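Local coordinates for protein GphF (Cystobacter violaceus, PDB 6MFC) that is a GNAT-fold decarboxylase that probably removes the carboxyl group of an acyl substrate to start polyketide biosynthesis, at residues A[67-71]-A[81-85]. Sequence-based numbering, arbitrary orientation.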
ATOM      1  N   ARG A  67       9.125  13.010   5.640  1.00 98.73           N
ATOM      2  CA  ARG A  67       9.156  13.339   4.220  1.00 97.84           C
ATOM      3  C   ARG A  67       8.873  12.132   3.334  1.00 91.62           C
ATOM      4  O   ARG A  67       9.310  12.099   2.176  1.00 98.76           O
ATOM      5  CB  ARG A  67      10.499  13.976   3.856  1.00105.77           C
ATOM      6  CG  ARG A  67      10.703  15.348   4.482  1.00113.73           C
ATOM      7  CD  ARG A  67      11.746  16.168   3.738  1.00127.48           C
ATOM      8  NE  ARG A  67      13.099  15.952   4.242  1.00137.99           N
ATOM      9  CZ  ARG A  67      14.164  16.633   3.829  1.00147.17           C
ATOM     10  NH1 ARG A  67      14.030  17.574   2.904  1.00151.39           N
ATOM     11  NH2 ARG A  67      15.359  16.377   4.341  1.00148.74           N
ATOM     12  N   GLY A  68       8.150  11.142   3.851  1.00 82.11           N
ATOM     13  CA  GLY A  68       7.777   9.979   3.070  1.00 80.42           C
ATOM     14  C   GLY A  68       6.290   9.697   3.131  1.00 79.74           C
ATOM     15  O   GLY A  68       5.844   8.592   2.814  1.00 85.42           O
ATOM     16  N   CYS A  69       5.512  10.695   3.543  1.00 75.22           N
ATOM     17  CA  CYS A  69       4.062  10.587   3.612  1.00 72.80           C
ATOM     18  C   CYS A  69       3.449  11.824   2.976  1.00 83.83           C
ATOM     19  O   CYS A  69       3.895  12.945   3.238  1.00 92.63           O
ATOM     20  CB  CYS A  69       3.585  10.432   5.061  1.00 72.75           C
ATOM     21  SG  CYS A  69       4.203   8.946   5.893  1.00 68.42           S
ATOM     22  N   TRP A  70       2.435  11.620   2.135  1.00 81.83           N
ATOM     23  CA  TRP A  70       1.777  12.708   1.429  1.00 84.02           C
ATOM     24  C   TRP A  70       0.267  12.606   1.587  1.00 80.08           C
ATOM     25  O   TRP A  70      -0.283  11.523   1.800  1.00 78.50           O
ATOM     26  CB  TRP A  70       2.123  12.712  -0.065  1.00 81.63           C
ATOM     27  CG  TRP A  70       3.565  12.962  -0.351  1.00 85.62           C
ATOM     28  CD1 TRP A  70       4.141  14.155  -0.675  1.00 84.72           C
ATOM     29  CD2 TRP A  70       4.618  11.993  -0.349  1.00 89.60           C
ATOM     30  NE1 TRP A  70       5.491  13.990  -0.873  1.00 87.46           N
ATOM     31  CE2 TRP A  70       5.808  12.672  -0.678  1.00 97.05           C
ATOM     32  CE3 TRP A  70       4.670  10.618  -0.100  1.00 87.19           C
ATOM     33  CZ2 TRP A  70       7.037  12.021  -0.763  1.00105.04           C
ATOM     34  CZ3 TRP A  70       5.890   9.975  -0.186  1.00 91.24           C
ATOM     35  CH2 TRP A  70       7.057  10.676  -0.513  1.00101.56           C
ATOM     36  N   VAL A  71      -0.395  13.753   1.472  1.00 82.92           N
ATOM     37  CA  VAL A  71      -1.847  13.828   1.453  1.00 75.48           C
ATOM     38  C   VAL A  71      -2.273  14.519   0.166  1.00 76.70           C
ATOM     39  O   VAL A  71      -1.556  15.366  -0.376  1.00 78.02           O
ATOM     40  CB  VAL A  71      -2.414  14.569   2.684  1.00 74.68           C
ATOM     41  CG1 VAL A  71      -2.123  13.787   3.955  1.00 77.02           C
ATOM     42  CG2 VAL A  71      -1.834  15.972   2.771  1.00 73.82           C
ATOM     43  N   ALA A  81      -4.246   9.680   0.924  1.00 79.42           N
ATOM     44  CA  ALA A  81      -3.096   9.624   1.814  1.00 73.73           C
ATOM     45  C   ALA A  81      -2.213   8.441   1.446  1.00 69.99           C
ATOM     46  O   ALA A  81      -2.709   7.341   1.185  1.00 62.99           O
ATOM     47  CB  ALA A  81      -3.530   9.512   3.282  1.00 70.00           C
ATOM     48  N   THR A  82      -0.901   8.673   1.429  1.00 71.92           N
ATOM     49  CA  THR A  82       0.080   7.634   1.152  1.00 77.44           C
ATOM     50  C   THR A  82       1.144   7.643   2.238  1.00 79.66           C
ATOM     51  O   THR A  82       1.687   8.700   2.572  1.00 81.34           O
ATOM     52  CB  THR A  82       0.728   7.831  -0.222  1.00 84.38           C
ATOM     53  OG1 THR A  82      -0.239   7.580  -1.247  1.00104.00           O
ATOM     54  CG2 THR A  82       1.897   6.880  -0.394  1.00 87.39           C
ATOM     55  N   TYR A  83       1.438   6.467   2.787  1.00 69.63           N
ATOM     56  CA  TYR A  83       2.466   6.300   3.801  1.00 65.33           C
ATOM     57  C   TYR A  83       3.594   5.440   3.251  1.00 67.00           C
ATOM     58  O   TYR A  83       3.365   4.524   2.456  1.00 80.37           O
ATOM     59  CB  TYR A  83       1.895   5.658   5.065  1.00 70.51           C
ATOM     60  CG  TYR A  83       0.624   6.306   5.559  1.00 71.43           C
ATOM     61  CD1 TYR A  83       0.666   7.363   6.459  1.00 65.84           C
ATOM     62  CD2 TYR A  83      -0.617   5.859   5.129  1.00 67.59           C
ATOM     63  CE1 TYR A  83      -0.495   7.956   6.916  1.00 65.16           C
ATOM     64  CE2 TYR A  83      -1.784   6.446   5.581  1.00 80.04           C
ATOM     65  CZ  TYR A  83      -1.719   7.495   6.474  1.00 80.39           C
ATOM     66  OH  TYR A  83      -2.878   8.084   6.926  1.00 86.31           O
ATOM     67  N   ALA A  84       4.817   5.736   3.683  1.00 62.63           N
ATOM     68  CA  ALA A  84       5.970   4.984   3.214  1.00 65.77           C
ATOM     69  C   ALA A  84       7.113   5.128   4.207  1.00 81.86           C
ATOM     70  O   ALA A  84       7.216   6.131   4.918  1.00 81.81           O
ATOM     71  CB  ALA A  84       6.415   5.446   1.822  1.00 57.26           C
ATOM     72  N   GLN A  85       7.967   4.108   4.248  1.00 82.54           N
ATOM     73  CA  GLN A  85       9.190   4.148   5.034  1.00 77.19           C
ATOM     74  C   GLN A  85      10.299   3.479   4.237  1.00 77.66           C
ATOM     75  O   GLN A  85      10.048   2.647   3.362  1.00 80.58           O
ATOM     76  CB  GLN A  85       9.029   3.466   6.400  1.00 74.68           C
ATOM     77  CG  GLN A  85       8.894   1.954   6.350  1.00 75.36           C
ATOM     78  CD  GLN A  85       8.690   1.345   7.725  1.00 79.05           C
ATOM     79  OE1 GLN A  85       8.528   2.059   8.715  1.00 74.56           O
ATOM     80  NE2 GLN A  85       8.697   0.017   7.793  1.00 81.38           N
TER
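C69 reaches Y83 on the face of the sheet that V71 and A81 share. Its thiol, turned beside its own backbone N (chi1 -61°), leans against Y83 CA, and C69 SG lies 3.9 Å from Y83 CD1. The approach is oblique, with SG 5.2 Å from the centroid of the Y83 ring; a small, polarisable sulfur fits beside the ring here. On the opposite face, the broad, flat indole of W70 spreads out to meet H30 and F135, while T82 is beta-branched, as suits a strand. W70 and T82 are the antiparallel hydrogen-bonded pair of a beta hairpin: W70 N donates a hydrogen bond to T82 O, and T82 N returns a straighter one (168°) to W70 O. V71 and A81 follow as a non-hydrogen-bonded pair, their CA atoms 4.4 Å apart. The short methyl of A81 lets the strand lie close beneath helix 36-46, where it touches L39 and L42. G68 O comes near A84 N at an angle too poor for a hydrogen bond, and the A84 methyl packs against that carbonyl. L39 also covers V71 and Y83; on the other side, F135 of helix 128-140 meets W70 edge-to-face and T82 packs on L114 and L117. Strands 27-30 and 111-119 flank the hairpin within the central GNAT sheet.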